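Long-range contact in iron aquisition yersiniabactin synthesis enzyme, YbtT (Escherichia coli, PDB 6BA9), which probably hydrolyses thioesters with low specificity as a type II thioesterase, maintaining production of the metallophore yersiniabactin: residues L113-R127 against R199-L213. The protein carries 1 engineered substitution. Residues are numbered along the deposited sequence; the frame is centred on the assembly and turned at random.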
loop_
_atom_site.group_PDB
_atom_site.type_symbol
_atom_site.label_atom_id
_atom_site.label_comp_id
_atom_site.label_asym_id
_atom_site.label_seq_id
_atom_site.Cartn_x
_atom_site.Cartn_y
_atom_site.Cartn_z
ATOM N N LEU A 113 -5.639 -9.223 4.945
ATOM C CA LEU A 113 -5.156 -8.381 3.855
ATOM C C LEU A 113 -6.106 -7.198 3.716
ATOM O O LEU A 113 -7.325 -7.391 3.587
ATOM C CB LEU A 113 -5.124 -9.156 2.543
ATOM C CG LEU A 113 -4.752 -8.347 1.304
ATOM C CD1 LEU A 113 -3.329 -7.739 1.415
ATOM C CD2 LEU A 113 -4.928 -9.217 0.061
ATOM N N ILE A 114 -5.557 -5.982 3.738
ATOM C CA ILE A 114 -6.324 -4.745 3.603
ATOM C C ILE A 114 -5.884 -4.049 2.312
ATOM O O ILE A 114 -4.724 -3.604 2.197
ATOM C CB ILE A 114 -6.203 -3.828 4.834
ATOM C CG1 ILE A 114 -6.655 -4.557 6.117
ATOM C CG2 ILE A 114 -7.027 -2.557 4.629
ATOM C CD1 ILE A 114 -5.527 -5.090 6.952
ATOM N N ILE A 115 -6.795 -3.986 1.340
ATOM C CA ILE A 115 -6.586 -3.361 0.042
ATOM C C ILE A 115 -7.329 -2.030 0.078
ATOM O O ILE A 115 -8.557 -2.011 0.225
ATOM C CB ILE A 115 -7.151 -4.274 -1.061
ATOM C CG1 ILE A 115 -6.388 -5.585 -1.115
ATOM C CG2 ILE A 115 -7.209 -3.570 -2.420
ATOM C CD1 ILE A 115 -4.984 -5.469 -1.523
ATOM N N SER A 116 -6.611 -0.921 -0.028
ATOM C CA SER A 116 -7.191 0.409 0.088
ATOM C C SER A 116 -6.909 1.244 -1.158
ATOM O O SER A 116 -5.764 1.327 -1.623
ATOM C CB SER A 116 -6.580 1.045 1.328
ATOM O OG SER A 116 -7.009 2.376 1.551
ATOM N N GLY A 117 -7.950 1.908 -1.677
ATOM C CA GLY A 117 -7.757 2.942 -2.671
ATOM C C GLY A 117 -6.954 2.540 -3.889
ATOM O O GLY A 117 -6.067 3.296 -4.321
ATOM N N CYS A 118 -7.281 1.385 -4.478
ATOM C CA CYS A 118 -6.530 0.856 -5.608
ATOM C C CYS A 118 -7.471 0.094 -6.520
ATOM O O CYS A 118 -8.297 -0.680 -6.042
ATOM C CB CYS A 118 -5.454 -0.102 -5.097
ATOM S SG CYS A 118 -4.274 -0.655 -6.344
ATOM N N HIS A 119 -7.323 0.308 -7.826
ATOM C CA HIS A 119 -8.038 -0.506 -8.797
ATOM C C HIS A 119 -7.520 -1.945 -8.777
ATOM O O HIS A 119 -6.374 -2.231 -8.406
ATOM C CB HIS A 119 -7.855 0.066 -10.202
ATOM C CG HIS A 119 -6.430 0.100 -10.627
ATOM N ND1 HIS A 119 -5.556 1.078 -10.202
ATOM C CD2 HIS A 119 -5.708 -0.750 -11.388
ATOM C CE1 HIS A 119 -4.355 0.827 -10.692
ATOM N NE2 HIS A 119 -4.419 -0.269 -11.424
ATOM N N ALA A 120 -8.371 -2.865 -9.216
ATOM C CA ALA A 120 -8.036 -4.280 -9.204
ATOM C C ALA A 120 -6.993 -4.629 -10.274
ATOM O O ALA A 120 -6.814 -3.878 -11.246
ATOM C CB ALA A 120 -9.298 -5.078 -9.451
ATOM N N PRO A 121 -6.294 -5.771 -10.126
ATOM C CA PRO A 121 -5.158 -6.065 -11.027
ATOM C C PRO A 121 -5.514 -6.362 -12.479
ATOM O O PRO A 121 -4.599 -6.326 -13.310
ATOM C CB PRO A 121 -4.468 -7.265 -10.362
ATOM C CG PRO A 121 -4.872 -7.177 -8.918
ATOM C CD PRO A 121 -6.283 -6.663 -8.954
ATOM N N HIS A 122 -6.776 -6.624 -12.819
ATOM C CA HIS A 122 -7.149 -6.756 -14.224
ATOM C C HIS A 122 -7.596 -5.439 -14.837
ATOM O O HIS A 122 -8.014 -5.419 -16.007
ATOM C CB HIS A 122 -8.244 -7.818 -14.398
ATOM C CG HIS A 122 -9.523 -7.478 -13.710
ATOM N ND1 HIS A 122 -9.671 -7.554 -12.341
ATOM C CD2 HIS A 122 -10.725 -7.078 -14.196
ATOM C CE1 HIS A 122 -10.903 -7.212 -12.014
ATOM N NE2 HIS A 122 -11.560 -6.904 -13.122
ATOM N N LEU A 123 -7.521 -4.347 -14.089
ATOM C CA LEU A 123 -7.894 -3.025 -14.550
ATOM C C LEU A 123 -6.669 -2.119 -14.625
ATOM O O LEU A 123 -5.565 -2.489 -14.218
ATOM C CB LEU A 123 -8.944 -2.425 -13.615
ATOM C CG LEU A 123 -10.222 -3.242 -13.389
ATOM C CD1 LEU A 123 -11.123 -2.566 -12.401
ATOM C CD2 LEU A 123 -10.963 -3.465 -14.707
ATOM N N HIS A 124 -6.875 -0.929 -15.180
ATOM C CA HIS A 124 -5.887 0.142 -15.153
ATOM C C HIS A 124 -6.455 1.335 -14.398
ATOM O O HIS A 124 -7.667 1.567 -14.387
ATOM C CB HIS A 124 -5.524 0.596 -16.576
ATOM C CG HIS A 124 -5.018 -0.501 -17.461
ATOM N ND1 HIS A 124 -3.685 -0.834 -17.548
ATOM C CD2 HIS A 124 -5.666 -1.313 -18.329
ATOM C CE1 HIS A 124 -3.537 -1.825 -18.414
ATOM N NE2 HIS A 124 -4.723 -2.130 -18.906
ATOM N N SER A 125 -5.560 2.107 -13.783
ATOM C CA SER A 125 -5.953 3.370 -13.173
ATOM C C SER A 125 -6.531 4.309 -14.225
ATOM O O SER A 125 -6.083 4.342 -15.373
ATOM C CB SER A 125 -4.727 4.024 -12.527
ATOM O OG SER A 125 -5.077 5.275 -11.979
ATOM N N GLU A 126 -7.527 5.101 -13.831
ATOM C CA GLU A 126 -8.051 6.062 -14.788
ATOM C C GLU A 126 -7.042 7.169 -15.089
ATOM O O GLU A 126 -6.985 7.646 -16.224
ATOM C CB GLU A 126 -9.422 6.576 -14.341
ATOM C CG GLU A 126 -10.501 5.494 -14.534
ATOM C CD GLU A 126 -11.895 5.915 -14.098
ATOM O OE1 GLU A 126 -12.319 5.548 -12.971
ATOM O OE2 GLU A 126 -12.576 6.597 -14.898
ATOM N N ARG A 127 -6.185 7.519 -14.126
ATOM C CA ARG A 127 -5.114 8.485 -14.328
ATOM C C ARG A 127 -3.810 7.737 -14.553
ATOM O O ARG A 127 -3.480 6.826 -13.789
ATOM C CB ARG A 127 -4.975 9.389 -13.106
ATOM C CG ARG A 127 -4.048 10.582 -13.321
ATOM C CD ARG A 127 -3.585 11.192 -12.032
ATOM N NE ARG A 127 -4.664 11.719 -11.189
ATOM C CZ ARG A 127 -5.153 12.946 -11.276
ATOM N NH1 ARG A 127 -4.720 13.781 -12.220
ATOM N NH2 ARG A 127 -6.093 13.335 -10.420
ATOM N N ARG A 199 -10.515 10.761 -5.821
ATOM C CA ARG A 199 -10.559 10.930 -7.268
ATOM C C ARG A 199 -9.678 9.938 -8.014
ATOM O O ARG A 199 -9.782 9.853 -9.241
ATOM C CB ARG A 199 -10.152 12.358 -7.634
ATOM C CG ARG A 199 -11.194 13.378 -7.233
ATOM C CD ARG A 199 -10.740 14.796 -7.562
ATOM N NE ARG A 199 -9.451 15.075 -6.954
ATOM C CZ ARG A 199 -8.364 15.484 -7.612
ATOM N NH1 ARG A 199 -8.407 15.747 -8.911
ATOM N NH2 ARG A 199 -7.239 15.655 -6.942
ATOM N N GLU A 200 -8.833 9.180 -7.313
ATOM C CA GLU A 200 -7.917 8.251 -7.952
ATOM C C GLU A 200 -8.447 6.827 -8.039
ATOM O O GLU A 200 -7.957 6.056 -8.870
ATOM C CB GLU A 200 -6.573 8.216 -7.201
ATOM C CG GLU A 200 -5.954 9.582 -6.935
ATOM C CD GLU A 200 -5.904 10.445 -8.167
ATOM O OE1 GLU A 200 -5.636 9.923 -9.275
ATOM O OE2 GLU A 200 -6.175 11.655 -8.044
ATOM N N ALA A 201 -9.397 6.443 -7.199
ATOM C CA ALA A 201 -9.888 5.063 -7.187
ATOM C C ALA A 201 -11.354 5.074 -6.786
ATOM O O ALA A 201 -11.700 5.248 -5.613
ATOM C CB ALA A 201 -9.087 4.176 -6.245
ATOM N N SER A 202 -12.207 4.873 -7.775
ATOM C CA SER A 202 -13.634 4.858 -7.541
ATOM C C SER A 202 -14.061 3.587 -6.813
ATOM O O SER A 202 -13.351 2.581 -6.760
ATOM C CB SER A 202 -14.368 4.915 -8.875
ATOM O OG SER A 202 -14.161 3.706 -9.589
ATOM N N TRP A 203 -15.282 3.622 -6.287
ATOM C CA TRP A 203 -15.874 2.439 -5.675
ATOM C C TRP A 203 -15.824 1.254 -6.638
ATOM O O TRP A 203 -15.434 0.143 -6.261
ATOM C CB TRP A 203 -17.318 2.751 -5.258
ATOM C CG TRP A 203 -17.985 1.610 -4.545
ATOM C CD1 TRP A 203 -18.122 1.465 -3.205
ATOM C CD2 TRP A 203 -18.642 0.477 -5.140
ATOM N NE1 TRP A 203 -18.796 0.302 -2.920
ATOM C CE2 TRP A 203 -19.123 -0.320 -4.091
ATOM C CE3 TRP A 203 -18.856 0.057 -6.451
ATOM C CZ2 TRP A 203 -19.809 -1.519 -4.320
ATOM C CZ3 TRP A 203 -19.541 -1.134 -6.664
ATOM C CH2 TRP A 203 -19.995 -1.894 -5.612
ATOM N N GLN A 204 -16.206 1.484 -7.897
ATOM C CA GLN A 204 -16.251 0.417 -8.894
ATOM C C GLN A 204 -14.867 -0.171 -9.145
ATOM O O GLN A 204 -14.713 -1.396 -9.253
ATOM C CB GLN A 204 -16.849 0.976 -10.191
ATOM C CG GLN A 204 -18.340 1.401 -10.108
ATOM C CD GLN A 204 -18.657 2.691 -9.295
ATOM O OE1 GLN A 204 -17.814 3.582 -9.067
ATOM N NE2 GLN A 204 -19.919 2.787 -8.873
ATOM N N GLN A 205 -13.842 0.681 -9.192
ATOM C CA GLN A 205 -12.479 0.195 -9.416
ATOM C C GLN A 205 -11.995 -0.678 -8.251
ATOM O O GLN A 205 -11.281 -1.670 -8.460
ATOM C CB GLN A 205 -11.540 1.388 -9.641
ATOM C CG GLN A 205 -11.724 2.145 -10.977
ATOM C CD GLN A 205 -11.054 1.481 -12.172
ATOM O OE1 GLN A 205 -11.641 0.605 -12.794
ATOM N NE2 GLN A 205 -9.834 1.927 -12.523
ATOM N N VAL A 206 -12.367 -0.323 -7.019
ATOM C CA VAL A 206 -11.973 -1.100 -5.850
ATOM C C VAL A 206 -12.806 -2.368 -5.723
ATOM O O VAL A 206 -12.279 -3.446 -5.418
ATOM C CB VAL A 206 -12.036 -0.228 -4.581
ATOM C CG1 VAL A 206 -11.648 -1.029 -3.371
ATOM C CG2 VAL A 206 -11.137 0.997 -4.712
ATOM N N ASP A 207 -14.114 -2.271 -5.996
ATOM C CA ASP A 207 -15.003 -3.419 -5.881
ATOM C C ASP A 207 -14.559 -4.576 -6.769
ATOM O O ASP A 207 -14.808 -5.746 -6.439
ATOM C CB ASP A 207 -16.422 -2.985 -6.269
ATOM C CG ASP A 207 -17.441 -4.079 -6.054
ATOM O OD1 ASP A 207 -17.617 -4.524 -4.910
ATOM O OD2 ASP A 207 -18.062 -4.482 -7.064
ATOM N N ALA A 208 -13.934 -4.271 -7.909
ATOM C CA ALA A 208 -13.454 -5.289 -8.834
ATOM C C ALA A 208 -12.409 -6.213 -8.225
ATOM O O ALA A 208 -12.117 -7.282 -8.796
ATOM C CB ALA A 208 -12.916 -4.603 -10.076
ATOM N N TRP A 209 -11.852 -5.856 -7.072
ATOM C CA TRP A 209 -10.948 -6.782 -6.398
ATOM C C TRP A 209 -11.637 -8.074 -5.978
ATOM O O TRP A 209 -10.956 -9.070 -5.706
ATOM C CB TRP A 209 -10.335 -6.125 -5.173
ATOM C CG TRP A 209 -9.106 -5.266 -5.431
ATOM C CD1 TRP A 209 -9.071 -3.921 -5.601
ATOM C CD2 TRP A 209 -7.752 -5.713 -5.498
ATOM N NE1 TRP A 209 -7.779 -3.493 -5.786
ATOM C CE2 TRP A 209 -6.947 -4.580 -5.721
ATOM C CE3 TRP A 209 -7.148 -6.961 -5.402
ATOM C CZ2 TRP A 209 -5.560 -4.663 -5.847
ATOM C CZ3 TRP A 209 -5.772 -7.039 -5.527
ATOM C CH2 TRP A 209 -5.000 -5.895 -5.742
ATOM N N ARG A 210 -12.967 -8.086 -5.912
ATOM C CA ARG A 210 -13.654 -9.308 -5.527
ATOM C C ARG A 210 -13.416 -10.430 -6.525
ATOM O O ARG A 210 -13.635 -11.594 -6.176
ATOM C CB ARG A 210 -15.149 -9.042 -5.320
ATOM C CG ARG A 210 -15.446 -8.124 -4.127
ATOM C CD ARG A 210 -16.950 -7.952 -3.847
ATOM N NE ARG A 210 -17.614 -7.321 -4.978
ATOM C CZ ARG A 210 -18.313 -7.956 -5.916
ATOM N NH1 ARG A 210 -18.480 -9.266 -5.841
ATOM N NH2 ARG A 210 -18.830 -7.260 -6.918
ATOM N N GLN A 211 -12.932 -10.126 -7.726
ATOM C CA GLN A 211 -12.579 -11.166 -8.686
ATOM C C GLN A 211 -11.384 -11.984 -8.223
ATOM O O GLN A 211 -11.192 -13.117 -8.689
ATOM C CB GLN A 211 -12.243 -10.552 -10.047
ATOM C CG GLN A 211 -13.373 -9.779 -10.732
ATOM C CD GLN A 211 -14.391 -10.691 -11.342
ATOM O OE1 GLN A 211 -14.094 -11.842 -11.650
ATOM N NE2 GLN A 211 -15.597 -10.186 -11.526
ATOM N N TRP A 212 -10.584 -11.442 -7.301
ATOM C CA TRP A 212 -9.284 -11.998 -6.929
ATOM C C TRP A 212 -9.248 -12.580 -5.520
ATOM O O TRP A 212 -8.214 -13.129 -5.110
ATOM C CB TRP A 212 -8.235 -10.874 -7.032
ATOM C CG TRP A 212 -8.038 -10.361 -8.400
ATOM C CD1 TRP A 212 -8.773 -9.409 -9.041
ATOM C CD2 TRP A 212 -7.039 -10.785 -9.330
ATOM N NE1 TRP A 212 -8.281 -9.207 -10.310
ATOM C CE2 TRP A 212 -7.224 -10.051 -10.512
ATOM C CE3 TRP A 212 -6.005 -11.726 -9.275
ATOM C CZ2 TRP A 212 -6.406 -10.210 -11.618
ATOM C CZ3 TRP A 212 -5.203 -11.880 -10.373
ATOM C CH2 TRP A 212 -5.404 -11.130 -11.532
ATOM N N LEU A 213 -10.333 -12.472 -4.755
ATOM C CA LEU A 213 -10.318 -12.687 -3.314
ATOM C C LEU A 213 -11.510 -13.547 -2.926
ATOM O O LEU A 213 -12.661 -13.148 -3.135
ATOM C CB LEU A 213 -10.373 -11.333 -2.596
ATOM C CG LEU A 213 -9.248 -10.349 -2.918
ATOM C CD1 LEU A 213 -9.559 -8.966 -2.325
ATOM C CD2 LEU A 213 -7.922 -10.877 -2.389
HETATM O O HOH W 1 -6.581 3.617 -9.369
HETATM O O HOH W 2 -4.361 7.645 -9.877
HETATM O O HOH W 3 -7.123 7.353 -11.295
HETATM O O HOH W 4 -8.641 4.199 -11.080
HETATM O O HOH W 5 -11.047 5.600 -10.514
HETATM O O HOH W 6 -15.061 3.879 -12.047
#
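The backbone oxygen Glu200 O receives three water hydrogens, and the waters reach across the contact: one meets His119 ND1, one Ser125 OG and Arg127 N, and one Glu126 N, this last also accepting from Gln205 NE2 on the Glu200 side. Beside this water layer Arg127 holds the Glu200 carboxylate side-on in a two-nitrogen salt bridge. Arg127 NE meets Glu200 OE1 at 2.8 Å, nearly straight (175°). Arg127 NH2 reaches the syn lone pair of Glu200 OE2 at 2.9 Å. Arg127 NH1 turns to Glu140 and Asp143, so its guanidinium bridges several acids. Gln205, bent at chi2 (-81°), brings NE2 to His124 O at 2.9 Å; that oxygen lies in the amide plane, but NE2 approaches tilted from the carbonyl plane.

Farther along, the Trp209 indole is covered on both faces by CH-pi contacts: Ile115 CG2 sits 3.5 Å from the centroid of its five-membered ring, while Ala120 CA and Pro121 CD cover the opposite face. Trp209 NE1 donates to Cys118 O at 2.9 Å; the oxygen lies in the indole plane while NE1 comes from above the carbonyl plane, and this bent bond, with the packing on both faces, helps to set the ring's rotation. Pro121 CD also lies over the face of Trp212, wedging between the two indoles. Trp212 NE1 donates to His122 ND1 at 3.0 Å (167°), implying that this nitrogen carries no proton. The contact fastens the loop after strand 112-116 to helix 203-207 and the 3-10 segment following it, beside strand 190-195, as part of the alpha/beta-hydrolase fold of thioesterases.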